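Local coordinates for protein 1-acyl-sn-glycerol-3-phosphate acyltransferase (Thermotoga maritima, PDB 5KYM) that catalyses transfer of an acyl chain to 1-acyl-sn-glycerol 3-phosphate (lysophosphatidic acid), the step of phospholipid synthesis that yields phosphatidic acid, at the membrane, at residues I16-Y20 / R55-W59; V65-N71 / V207-E213; V80-S86 / V186-Y192; A98-I103 / V149-V153. Residues are numbered along the deposited sequence.

Contact 1: I16-Y20 / R55-W59; sequences IATVY and RAFTW. With HGX (1-heptadecanoyl-2-tridecanoyl-3-glycerol-phosphonyl choline), chain D; HGX (1-heptadecanoyl-2-tridecanoyl-3-glycerol-phosphonyl choline), chain E.
The indole of W59 forms the apolar centre of this pairing, in what is probably the two-helix motif of PlsC, where segments of helices 2-34 and 38-59 run roughly antiparallel. Their N-to-C directions lie 149° apart and their axes approach to 11.4 Å, with CA atoms nearest at A17-A56 (7.4 Å) and I16-W59 (7.9 Å). W59 (chi1 m, chi2 -28°) receives I16 CG2 over one face, 3.6 Å from the centroid of its six-membered ring, a CH-pi contact; A17 CB lies 4.0 Å from W59 CZ3. W59 turns its edge to the face of Y20 (chi1 t), a T-shaped pair with centroids 5.1 Å apart and planes at 65°. Outward, R55 extends (chi1 m, chi2 and chi3 t), and its NH1 gives Y20 OH a weak 2.9 Å hydrogen bond. Lipid lines this edge, in keeping with a membrane-inserted motif: Y20 CD2 lies 3.8 Å from C14 of HGX chain D, and R55 NE donates to O4 of the same lipid at 3.1 Å.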
# COMPACT_ATOMS: atom_id res chain seq x y z
N ILE A 16 11.05 -11.04 13.64
CA ILE A 16 11.19 -9.63 13.84
C ILE A 16 9.92 -8.87 13.54
O ILE A 16 9.49 -8.05 14.32
CB ILE A 16 12.34 -9.06 12.97
CG1 ILE A 16 13.66 -9.54 13.52
CG2 ILE A 16 12.33 -7.52 12.95
CD1 ILE A 16 14.76 -9.49 12.49
N ALA A 17 9.34 -9.13 12.39
CA ALA A 17 8.08 -8.49 12.00
C ALA A 17 6.96 -8.67 13.03
O ALA A 17 6.17 -7.76 13.23
CB ALA A 17 7.62 -9.01 10.67
N THR A 18 6.90 -9.83 13.67
CA THR A 18 5.83 -10.10 14.61
C THR A 18 6.09 -9.43 15.94
O THR A 18 5.25 -8.73 16.48
CB THR A 18 5.68 -11.59 14.83
OG1 THR A 18 5.48 -12.23 13.58
CG2 THR A 18 4.45 -11.83 15.69
N VAL A 19 7.28 -9.63 16.46
CA VAL A 19 7.66 -8.90 17.66
C VAL A 19 7.56 -7.39 17.46
O VAL A 19 7.17 -6.67 18.37
CB VAL A 19 9.08 -9.26 18.13
CG1 VAL A 19 9.48 -8.38 19.29
CG2 VAL A 19 9.15 -10.70 18.57
N TYR A 20 7.90 -6.90 16.27
CA TYR A 20 7.91 -5.47 16.04
C TYR A 20 6.46 -4.97 16.01
O TYR A 20 6.11 -4.02 16.78
CB TYR A 20 8.70 -5.13 14.79
CG TYR A 20 8.93 -3.65 14.53
CD1 TYR A 20 7.94 -2.89 13.94
CD2 TYR A 20 10.13 -3.04 14.77
CE1 TYR A 20 8.13 -1.55 13.66
CE2 TYR A 20 10.34 -1.70 14.47
CZ TYR A 20 9.33 -0.93 13.93
OH TYR A 20 9.40 0.45 13.61
N ARG A 55 11.43 -0.06 7.20
CA ARG A 55 12.23 -1.04 7.92
C ARG A 55 11.95 -2.44 7.41
O ARG A 55 12.86 -3.26 7.32
CB ARG A 55 11.96 -0.94 9.42
CG ARG A 55 12.60 0.27 10.05
CD ARG A 55 12.49 0.39 11.56
NE ARG A 55 13.05 1.67 12.07
CZ ARG A 55 12.84 2.16 13.30
NH1 ARG A 55 12.09 1.50 14.18
NH2 ARG A 55 13.36 3.32 13.66
N ALA A 56 10.70 -2.73 7.06
CA ALA A 56 10.33 -4.03 6.54
C ALA A 56 11.27 -4.51 5.46
O ALA A 56 11.71 -5.69 5.42
CB ALA A 56 8.93 -3.95 5.96
N PHE A 57 11.55 -3.61 4.53
CA PHE A 57 12.37 -4.01 3.42
C PHE A 57 13.80 -4.21 3.88
O PHE A 57 14.49 -5.06 3.30
CB PHE A 57 12.21 -3.08 2.23
CG PHE A 57 10.88 -3.19 1.62
CD1 PHE A 57 9.81 -2.57 2.20
CD2 PHE A 57 10.67 -4.00 0.54
CE1 PHE A 57 8.54 -2.75 1.72
CE2 PHE A 57 9.37 -4.21 0.05
CZ PHE A 57 8.31 -3.58 0.65
N THR A 58 14.25 -3.53 4.94
CA THR A 58 15.61 -3.77 5.43
C THR A 58 15.70 -5.13 6.08
O THR A 58 16.65 -5.85 5.84
CB THR A 58 16.16 -2.71 6.38
OG1 THR A 58 15.71 -2.98 7.69
CG2 THR A 58 15.79 -1.34 5.99
N TRP A 59 14.69 -5.54 6.82
CA TRP A 59 14.69 -6.90 7.32
C TRP A 59 14.82 -7.99 6.21
O TRP A 59 15.21 -9.12 6.49
CB TRP A 59 13.45 -7.15 8.14
CG TRP A 59 13.26 -6.18 9.16
CD1 TRP A 59 14.20 -5.46 9.79
CD2 TRP A 59 12.03 -5.80 9.74
NE1 TRP A 59 13.63 -4.62 10.73
CE2 TRP A 59 12.29 -4.84 10.72
CE3 TRP A 59 10.71 -6.19 9.51
CZ2 TRP A 59 11.28 -4.26 11.49
CZ3 TRP A 59 9.70 -5.61 10.27
CH2 TRP A 59 9.98 -4.65 11.23
O11 HGX D . 15.40 -2.04 12.53
C11 HGX D . 15.06 -2.05 13.72
C12 HGX D . 14.08 -3.08 14.25
C13 HGX D . 14.35 -3.51 15.68
C14 HGX D . 13.35 -4.59 16.14
C15 HGX D . 13.97 -5.57 17.14
C16 HGX D . 13.08 -6.76 17.56
C17 HGX D . 13.94 -7.94 18.05
C18 HGX D . 13.20 -8.99 18.88
O3 HGX D . 15.59 -1.07 14.66
C3 HGX D . 15.76 0.32 14.37
C2 HGX D . 17.20 0.81 14.68
C1 HGX D . 17.88 1.56 13.49
O3P HGX D . 17.43 1.23 12.15
O2 HGX D . 18.02 -0.29 15.17
C31 HGX D . 18.16 -0.38 16.63
O31 HGX D . 19.01 0.33 17.12
C32 HGX D . 17.29 -1.27 17.54
C33 HGX D . 17.85 -2.66 17.87
C34 HGX D . 17.05 -3.38 18.98
C35 HGX D . 17.29 -4.90 19.00
C36 HGX D . 17.38 -5.54 20.39
C37 HGX D . 17.48 -7.09 20.42
C38 HGX D . 17.91 -7.64 21.81
C39 HGX D . 17.70 -9.16 22.07
C40 HGX D . 18.27 -9.70 23.39
O1 HGX D . 18.24 3.34 10.98
P1 HGX D . 17.12 2.32 10.97
O4 HGX D . 15.72 2.84 11.15
O5 HGX D . 17.13 1.49 9.56
C4 HGX D . 17.91 1.81 8.39
C5 HGX D . 17.22 2.87 7.53
O11 HGX E . 13.68 -0.08 17.19
C11 HGX E . 13.06 0.42 18.10
C12 HGX E . 12.38 -0.48 19.12
C13 HGX E . 12.25 -1.96 18.78
C14 HGX E . 11.72 -2.64 20.04
C15 HGX E . 11.65 -4.17 20.06
C16 HGX E . 11.33 -4.69 21.49
C17 HGX E . 10.89 -6.16 21.51
C18 HGX E . 10.44 -6.75 22.85
O3 HGX E . 12.98 1.89 18.25
C3 HGX E . 13.38 2.86 17.26
C2 HGX E . 14.44 3.87 17.76
C1 HGX E . 14.53 4.96 16.68
O3P HGX E . 15.31 6.10 17.08
O2 HGX E . 15.73 3.23 18.00
C31 HGX E . 16.43 3.37 19.30
O31 HGX E . 16.46 4.45 19.88
C32 HGX E . 17.19 2.22 19.96
C33 HGX E . 16.40 1.63 21.14
C34 HGX E . 16.85 0.22 21.57
C35 HGX E . 15.68 -0.73 21.87
C36 HGX E . 16.10 -1.91 22.76
C37 HGX E . 15.03 -3.00 22.95
C38 HGX E . 15.51 -4.14 23.88
C39 HGX E . 14.70 -5.45 23.80
C40 HGX E . 15.28 -6.60 24.63
O1 HGX E . 14.82 7.73 15.21
P1 HGX E . 15.97 7.10 15.97
O4 HGX E . 17.03 6.30 15.25
O5 HGX E . 16.73 8.28 16.78
C4 HGX E . 17.30 9.42 16.11
C5 HGX E . 18.51 9.98 16.87

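Contact 2: V65-N71 / V207-E213; sequences VVEGSEN and VFLKIHE
Two parallel strands, 65-67 and 207-211, form one edge of the mixed sheet of the acyltransferase fold, their axes 4.9 Å apart and 12° from parallel. I211 (chi1 m) fills the hollow formed by G68 and S69: its CB lies 3.2 Å from G68 O, and its CD1 4.1 Å from S69 CA and 3.9 Å from V66 CG1. G68 (phi 85°, psi 25°) turns the chain into the 3-10 segment 69-71; a CB there would strike I211 O. On the same face V66 CG1 lies 4.3 Å from L209 CD1, under helix 89-96. On the other, V65 CB rests 3.9 Å from F208 CD2, and the stems of E67 and K210 run side by side, CD to CD 3.7 Å. V65 pairs with F208, V66 with L209 and E67 with K210, through V65 N to V207 O (2.9 Å, weak), L209 N to V65 O (3.0 Å), E67 N to L209 O (3.0 Å) and I211 N to E67 O (2.8 Å). N71 (chi1 m) reaches back, ND2 donating to I211 O at 3.0 Å. E67 and K210 form salt bridges with R244 and E240, so their charges tie the strands to the C-terminal region.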
# COMPACT_ATOMS: atom_id res chain seq x y z
N VAL A 65 13.68 1.80 -4.15
CA VAL A 65 14.11 3.01 -4.90
C VAL A 65 12.87 3.66 -5.43
O VAL A 65 12.09 3.03 -6.12
CB VAL A 65 15.02 2.65 -6.10
CG1 VAL A 65 15.35 3.83 -6.96
CG2 VAL A 65 16.30 2.03 -5.62
N VAL A 66 12.73 4.94 -5.12
CA VAL A 66 11.48 5.70 -5.31
C VAL A 66 11.71 6.84 -6.28
O VAL A 66 12.60 7.64 -6.10
CB VAL A 66 10.99 6.32 -4.01
CG1 VAL A 66 9.55 6.71 -4.16
CG2 VAL A 66 11.09 5.31 -2.90
N GLU A 67 10.89 6.95 -7.29
CA GLU A 67 10.91 8.19 -8.01
C GLU A 67 9.54 8.78 -8.06
O GLU A 67 8.52 8.11 -8.05
CB GLU A 67 11.54 7.97 -9.34
CG GLU A 67 10.72 7.10 -10.21
CD GLU A 67 11.31 6.99 -11.56
OE1 GLU A 67 11.20 8.00 -12.33
OE2 GLU A 67 11.84 5.88 -11.82
N GLY A 68 9.52 10.10 -8.12
CA GLY A 68 8.28 10.89 -8.16
C GLY A 68 7.69 11.18 -6.81
O GLY A 68 6.51 11.41 -6.72
N SER A 69 8.50 11.17 -5.76
CA SER A 69 8.08 11.64 -4.44
C SER A 69 7.48 13.02 -4.49
O SER A 69 6.44 13.30 -3.88
CB SER A 69 9.23 11.62 -3.47
OG SER A 69 9.76 10.31 -3.42
N GLU A 70 8.08 13.88 -5.28
CA GLU A 70 7.55 15.23 -5.55
C GLU A 70 6.08 15.30 -6.02
O GLU A 70 5.45 16.29 -5.87
CB GLU A 70 8.49 15.99 -6.51
CG GLU A 70 8.44 15.54 -7.99
CD GLU A 70 9.31 14.30 -8.40
OE1 GLU A 70 10.14 13.76 -7.58
OE2 GLU A 70 9.14 13.94 -9.60
N ASN A 71 5.53 14.24 -6.58
CA ASN A 71 4.14 14.21 -7.04
C ASN A 71 3.12 13.94 -5.94
O ASN A 71 1.91 14.11 -6.17
CB ASN A 71 3.96 13.14 -8.13
CG ASN A 71 4.76 13.39 -9.33
OD1 ASN A 71 5.13 14.50 -9.56
ND2 ASN A 71 4.98 12.38 -10.12
N VAL A 207 13.46 -3.51 -4.99
CA VAL A 207 12.10 -3.05 -5.30
C VAL A 207 12.20 -1.63 -5.86
O VAL A 207 12.98 -0.81 -5.33
CB VAL A 207 11.24 -3.06 -4.03
CG1 VAL A 207 9.84 -2.54 -4.29
CG2 VAL A 207 11.19 -4.47 -3.48
N PHE A 208 11.43 -1.35 -6.91
CA PHE A 208 11.29 -0.01 -7.48
C PHE A 208 9.86 0.45 -7.40
O PHE A 208 8.94 -0.31 -7.55
CB PHE A 208 11.65 -0.04 -8.95
CG PHE A 208 13.04 -0.45 -9.21
CD1 PHE A 208 13.35 -1.79 -9.29
CD2 PHE A 208 14.06 0.50 -9.26
CE1 PHE A 208 14.67 -2.17 -9.53
CE2 PHE A 208 15.37 0.14 -9.48
CZ PHE A 208 15.69 -1.20 -9.63
N LEU A 209 9.68 1.73 -7.31
CA LEU A 209 8.39 2.34 -7.05
C LEU A 209 8.41 3.60 -7.87
O LEU A 209 9.34 4.39 -7.74
CB LEU A 209 8.34 2.68 -5.57
CG LEU A 209 7.00 2.67 -4.92
CD1 LEU A 209 7.18 3.14 -3.48
CD2 LEU A 209 6.15 3.64 -5.68
N LYS A 210 7.44 3.79 -8.74
CA LYS A 210 7.33 5.06 -9.49
C LYS A 210 5.97 5.75 -9.22
O LYS A 210 4.91 5.24 -9.58
CB LYS A 210 7.55 4.82 -10.98
CG LYS A 210 7.37 6.07 -11.82
CD LYS A 210 8.11 6.01 -13.13
CE LYS A 210 7.67 7.18 -13.98
NZ LYS A 210 8.46 7.12 -15.23
N ILE A 211 6.07 6.92 -8.62
CA ILE A 211 4.95 7.76 -8.31
C ILE A 211 4.73 8.76 -9.45
O ILE A 211 5.62 9.50 -9.80
CB ILE A 211 5.21 8.50 -7.00
CG1 ILE A 211 5.64 7.53 -5.90
CG2 ILE A 211 3.90 9.11 -6.52
CD1 ILE A 211 5.95 8.16 -4.54
N HIS A 212 3.53 8.77 -10.02
CA HIS A 212 3.15 9.54 -11.18
C HIS A 212 2.38 10.79 -10.79
O HIS A 212 2.03 10.99 -9.63
CB HIS A 212 2.23 8.68 -12.01
CG HIS A 212 2.85 7.40 -12.51
ND1 HIS A 212 3.87 7.38 -13.42
CD2 HIS A 212 2.55 6.11 -12.27
CE1 HIS A 212 4.20 6.13 -13.68
NE2 HIS A 212 3.41 5.34 -13.00
N GLU A 213 2.12 11.67 -11.75
CA GLU A 213 1.38 12.94 -11.52
C GLU A 213 -0.08 12.69 -11.16
O GLU A 213 -0.80 11.98 -11.91
CB GLU A 213 1.40 13.86 -12.74
CG GLU A 213 2.69 14.57 -13.01
CD GLU A 213 2.72 14.90 -14.47
OE1 GLU A 213 1.84 15.65 -15.01
OE2 GLU A 213 3.58 14.28 -15.09

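Contact 3: V80-S86 / V186-Y192; sequences VVANHQS and VSIWGTY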
# COMPACT_ATOMS: atom_id res chain seq x y z
N VAL A 80 -4.41 6.39 -3.71
CA VAL A 80 -3.24 5.76 -4.36
C VAL A 80 -3.81 4.64 -5.17
O VAL A 80 -4.59 3.87 -4.68
CB VAL A 80 -2.16 5.27 -3.35
CG1 VAL A 80 -0.98 4.65 -4.09
CG2 VAL A 80 -1.65 6.41 -2.52
N VAL A 81 -3.48 4.61 -6.44
CA VAL A 81 -3.90 3.56 -7.28
C VAL A 81 -2.67 2.89 -7.83
O VAL A 81 -1.87 3.50 -8.54
CB VAL A 81 -4.88 4.07 -8.33
CG1 VAL A 81 -5.15 3.02 -9.43
CG2 VAL A 81 -6.18 4.48 -7.63
N ALA A 82 -2.51 1.62 -7.47
CA ALA A 82 -1.29 0.89 -7.76
C ALA A 82 -1.60 -0.46 -8.35
O ALA A 82 -2.65 -1.03 -8.03
CB ALA A 82 -0.45 0.76 -6.49
N ASN A 83 -0.69 -0.98 -9.19
CA ASN A 83 -0.64 -2.43 -9.52
C ASN A 83 -0.28 -3.23 -8.25
O ASN A 83 0.33 -2.71 -7.29
CB ASN A 83 0.31 -2.76 -10.65
CG ASN A 83 1.75 -2.46 -10.31
OD1 ASN A 83 2.08 -1.34 -9.98
ND2 ASN A 83 2.64 -3.44 -10.41
N HIS A 84 -0.68 -4.49 -8.26
CA HIS A 84 -0.60 -5.35 -7.06
C HIS A 84 0.05 -6.68 -7.39
O HIS A 84 -0.42 -7.41 -8.29
CB HIS A 84 -2.00 -5.63 -6.57
CG HIS A 84 -2.07 -6.09 -5.16
ND1 HIS A 84 -1.06 -5.89 -4.27
CD2 HIS A 84 -3.05 -6.73 -4.50
CE1 HIS A 84 -1.42 -6.36 -3.10
NE2 HIS A 84 -2.62 -6.89 -3.21
N GLN A 85 1.15 -6.98 -6.72
CA GLN A 85 1.90 -8.18 -7.10
C GLN A 85 2.63 -8.84 -5.92
O GLN A 85 3.51 -9.66 -6.13
CB GLN A 85 2.89 -7.83 -8.23
CG GLN A 85 4.10 -6.97 -7.80
CD GLN A 85 5.08 -6.72 -8.92
OE1 GLN A 85 6.26 -6.48 -8.66
NE2 GLN A 85 4.61 -6.77 -10.18
N SER A 86 2.25 -8.49 -4.69
CA SER A 86 2.84 -9.07 -3.49
C SER A 86 2.12 -8.65 -2.23
O SER A 86 1.55 -7.59 -2.19
CB SER A 86 4.31 -8.67 -3.40
OG SER A 86 4.85 -9.14 -2.20
N VAL A 186 0.49 4.85 -9.11
CA VAL A 186 1.79 4.34 -8.65
C VAL A 186 2.10 3.05 -9.34
O VAL A 186 1.22 2.28 -9.47
CB VAL A 186 1.78 4.08 -7.13
CG1 VAL A 186 3.02 3.33 -6.71
CG2 VAL A 186 1.71 5.41 -6.42
N SER A 187 3.34 2.82 -9.74
CA SER A 187 3.70 1.57 -10.36
C SER A 187 4.75 0.91 -9.48
O SER A 187 5.74 1.56 -9.09
CB SER A 187 4.30 1.82 -11.72
OG SER A 187 3.50 2.65 -12.53
N ILE A 188 4.55 -0.38 -9.19
CA ILE A 188 5.41 -1.15 -8.29
C ILE A 188 6.07 -2.24 -9.12
O ILE A 188 5.35 -2.98 -9.86
CB ILE A 188 4.56 -1.87 -7.26
CG1 ILE A 188 3.81 -0.86 -6.36
CG2 ILE A 188 5.42 -2.82 -6.41
CD1 ILE A 188 2.92 -1.47 -5.28
N TRP A 189 7.40 -2.34 -9.05
CA TRP A 189 8.05 -3.47 -9.64
C TRP A 189 9.11 -4.07 -8.78
O TRP A 189 9.97 -3.37 -8.33
CB TRP A 189 8.72 -3.08 -10.90
CG TRP A 189 9.28 -4.30 -11.59
CD1 TRP A 189 10.56 -4.62 -11.79
CD2 TRP A 189 8.52 -5.36 -12.15
NE1 TRP A 189 10.66 -5.81 -12.45
CE2 TRP A 189 9.41 -6.30 -12.67
CE3 TRP A 189 7.14 -5.60 -12.25
CZ2 TRP A 189 9.00 -7.48 -13.26
CZ3 TRP A 189 6.72 -6.78 -12.83
CH2 TRP A 189 7.65 -7.71 -13.33
N GLY A 190 9.07 -5.39 -8.59
CA GLY A 190 10.03 -6.14 -7.75
C GLY A 190 9.51 -6.78 -6.45
O GLY A 190 10.14 -7.66 -5.93
N THR A 191 8.39 -6.35 -5.92
CA THR A 191 7.86 -6.96 -4.77
C THR A 191 7.40 -8.37 -5.15
O THR A 191 7.39 -9.27 -4.30
CB THR A 191 6.69 -6.18 -4.15
OG1 THR A 191 5.65 -5.96 -5.13
CG2 THR A 191 7.15 -4.92 -3.64
N TYR A 192 7.02 -8.56 -6.41
CA TYR A 192 6.69 -9.91 -6.89
C TYR A 192 7.86 -10.94 -6.83
O TYR A 192 7.63 -12.09 -6.51
CB TYR A 192 6.06 -9.86 -8.30
CG TYR A 192 6.02 -11.19 -8.98
CD1 TYR A 192 5.04 -12.13 -8.67
CD2 TYR A 192 6.98 -11.54 -9.90
CE1 TYR A 192 5.02 -13.39 -9.26
CE2 TYR A 192 6.93 -12.79 -10.53
CZ TYR A 192 5.94 -13.68 -10.20
OH TYR A 192 5.87 -14.89 -10.78
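The axes of strands 80-82 and 186-189 are 40° apart, so they splay, and past A82 side chains take over the bonding that the backbones begin with V186 N to V81 O at 2.8 Å. N83, chi1 p, swings its amide across the gap and imitates a strand partner: OD1 accepts from I188 N and ND2 donates to I188 O, both at 2.8 Å. Q85 (chi1 p, chi2 t) extends so that OE1 receives G190 N at 3.0 Å and Y192 N at 3.2 Å. Because Q85 lies between H84 and D89 of the HX4D motif, the catalytic signature of this family, these bonds join the motif loop to the start of helix 191-194, whose N-cap is G190. T191, chi1 p, hydrogen-bonds through OG1 to D89, which also accepts from H84 ND1. S86, chi1 t, sets CB 3.5 Å from T191 OG1 while its OG caps M88 N and bonds to I195 O. At the strand end, V80 CG1 meets V186 CG2 at 3.6 Å, and A82 CB lies 4.2 Å from I188 CD1. Helix 89-96 packs on I188 and T191, helix 223-243 touches V81, N83 and W189, and strands 151-153 and 207-211 flank the pair within the sheet.

Contact 4: A98-I103 / V149-V153; sequences ATGAFI and VTFIV
A98 opens an extended linker between helix 89-96 and strand 103-104, which crosses segment 149-153 with end-to-end directions 80° apart. The CB of A98 points toward T150, 4.1 Å from its CG2, while A98 O lies 3.6 Å from I152 CD1. T99 turns away to helix 38-59. G100 brings its CA to 3.3 Å from T150 O, a closeness that a CB would spoil by running into that carbonyl. At A101 (phi -58°, psi 151°) the backbones join in a single bridge with F151, CA to CA 4.7 Å: A101 N donates to T150 O and A101 O accepts from I152 N, each at 2.9 Å. The A101 methyl sits over the F151 ring, 3.5 Å from its centroid, a CH-pi contact, and 3.6 Å from V149 CG1. The end of F102 (chi1 p) leads away from 149-153, and the nearest atoms of its side chain and a bound nonane are about 4 Å apart. I103 (chi1 m, chi2 p) then brings CD1 to 3.6 Å from F151 CE2, at the ring edge. Here the loop after helix 89-96 meets strand 151-153, the outermost strand of the mixed sheet of the alpha-beta acyltransferase fold.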
# COMPACT_ATOMS: atom_id res chain seq x y z
N ALA A 98 2.46 6.82 1.26
CA ALA A 98 1.34 7.30 2.03
C ALA A 98 0.89 6.35 3.14
O ALA A 98 0.79 5.16 2.90
CB ALA A 98 0.21 7.52 1.05
N THR A 99 0.58 6.87 4.31
CA THR A 99 0.06 6.05 5.36
C THR A 99 -1.41 6.22 5.45
O THR A 99 -1.94 6.75 6.45
CB THR A 99 0.69 6.31 6.72
OG1 THR A 99 0.55 7.67 7.11
CG2 THR A 99 2.10 6.04 6.66
N GLY A 100 -2.07 5.64 4.45
CA GLY A 100 -3.52 5.64 4.32
C GLY A 100 -4.27 4.35 4.61
O GLY A 100 -3.70 3.26 4.83
N ALA A 101 -5.58 4.51 4.61
CA ALA A 101 -6.54 3.42 4.64
C ALA A 101 -6.39 2.42 3.49
O ALA A 101 -5.98 2.73 2.41
CB ALA A 101 -7.92 4.02 4.57
N PHE A 102 -6.76 1.19 3.74
CA PHE A 102 -6.82 0.20 2.71
C PHE A 102 -7.97 -0.75 2.98
O PHE A 102 -8.64 -0.62 3.98
CB PHE A 102 -5.47 -0.45 2.41
CG PHE A 102 -4.85 -1.24 3.51
CD1 PHE A 102 -4.01 -0.66 4.41
CD2 PHE A 102 -5.01 -2.63 3.57
CE1 PHE A 102 -3.44 -1.43 5.48
CE2 PHE A 102 -4.40 -3.43 4.57
CZ PHE A 102 -3.62 -2.83 5.53
N ILE A 103 -8.24 -1.67 2.04
CA ILE A 103 -9.35 -2.64 2.12
C ILE A 103 -8.80 -4.00 2.56
O ILE A 103 -8.04 -4.61 1.83
CB ILE A 103 -10.02 -2.74 0.73
CG1 ILE A 103 -11.11 -1.68 0.62
CG2 ILE A 103 -10.51 -4.15 0.38
CD1 ILE A 103 -10.57 -0.26 0.79
N VAL A 149 -9.64 11.07 4.68
CA VAL A 149 -8.69 9.95 4.76
C VAL A 149 -8.08 9.64 3.38
O VAL A 149 -8.79 9.56 2.37
CB VAL A 149 -9.40 8.66 5.25
CG1 VAL A 149 -8.39 7.52 5.33
CG2 VAL A 149 -10.10 8.86 6.59
N THR A 150 -6.75 9.42 3.36
CA THR A 150 -6.08 8.92 2.15
C THR A 150 -6.39 7.43 2.00
O THR A 150 -6.33 6.71 2.95
CB THR A 150 -4.56 9.17 2.20
OG1 THR A 150 -4.28 10.53 1.91
CG2 THR A 150 -3.79 8.39 1.14
N PHE A 151 -6.67 6.99 0.79
CA PHE A 151 -6.86 5.58 0.53
C PHE A 151 -5.80 5.03 -0.38
O PHE A 151 -5.13 5.78 -1.10
CB PHE A 151 -8.24 5.30 -0.09
CG PHE A 151 -9.22 4.84 0.90
CD1 PHE A 151 -9.76 5.78 1.83
CD2 PHE A 151 -9.56 3.49 1.01
CE1 PHE A 151 -10.61 5.36 2.84
CE2 PHE A 151 -10.46 3.08 2.01
CZ PHE A 151 -10.96 4.01 2.92
N ILE A 152 -5.66 3.70 -0.35
CA ILE A 152 -4.72 2.96 -1.18
C ILE A 152 -5.51 1.84 -1.73
O ILE A 152 -6.06 1.06 -0.98
CB ILE A 152 -3.53 2.38 -0.37
CG1 ILE A 152 -2.80 3.51 0.37
CG2 ILE A 152 -2.55 1.61 -1.25
CD1 ILE A 152 -1.75 3.06 1.36
N VAL A 153 -5.56 1.76 -3.04
CA VAL A 153 -6.57 0.96 -3.75
C VAL A 153 -5.86 0.13 -4.85
O VAL A 153 -4.97 0.66 -5.52
CB VAL A 153 -7.65 1.97 -4.25
CG1 VAL A 153 -8.37 1.52 -5.51
CG2 VAL A 153 -8.62 2.28 -3.14

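How the contacts relate
Contacts 2, 3 and 4 all reach the mixed sheet, while contact 1 lies on the two N-terminal helices, which bind lipid and probably face the membrane. Contacts 2 and 3, centres about 11 Å apart, meet where strands 207-211 and 183-189 run side by side: K210 N lies 2.8 Å from S187 O, and L209 CD2 packs 3.3 Å from V186 CG1. Contact 4 adjoins contact 3 at the next strand, V80 N being 2.8 Å from F151 O. Contact 3, which carries the histidine of the HX4D motif, thus stands between the other two. Contact 1, about 20 Å from contact 3 between centres, touches contact 2 through F57 CE2 and V207 CG2 at 4.0 Å. Bound nonane lies about 4 Å from the side chains of Y20 and F102.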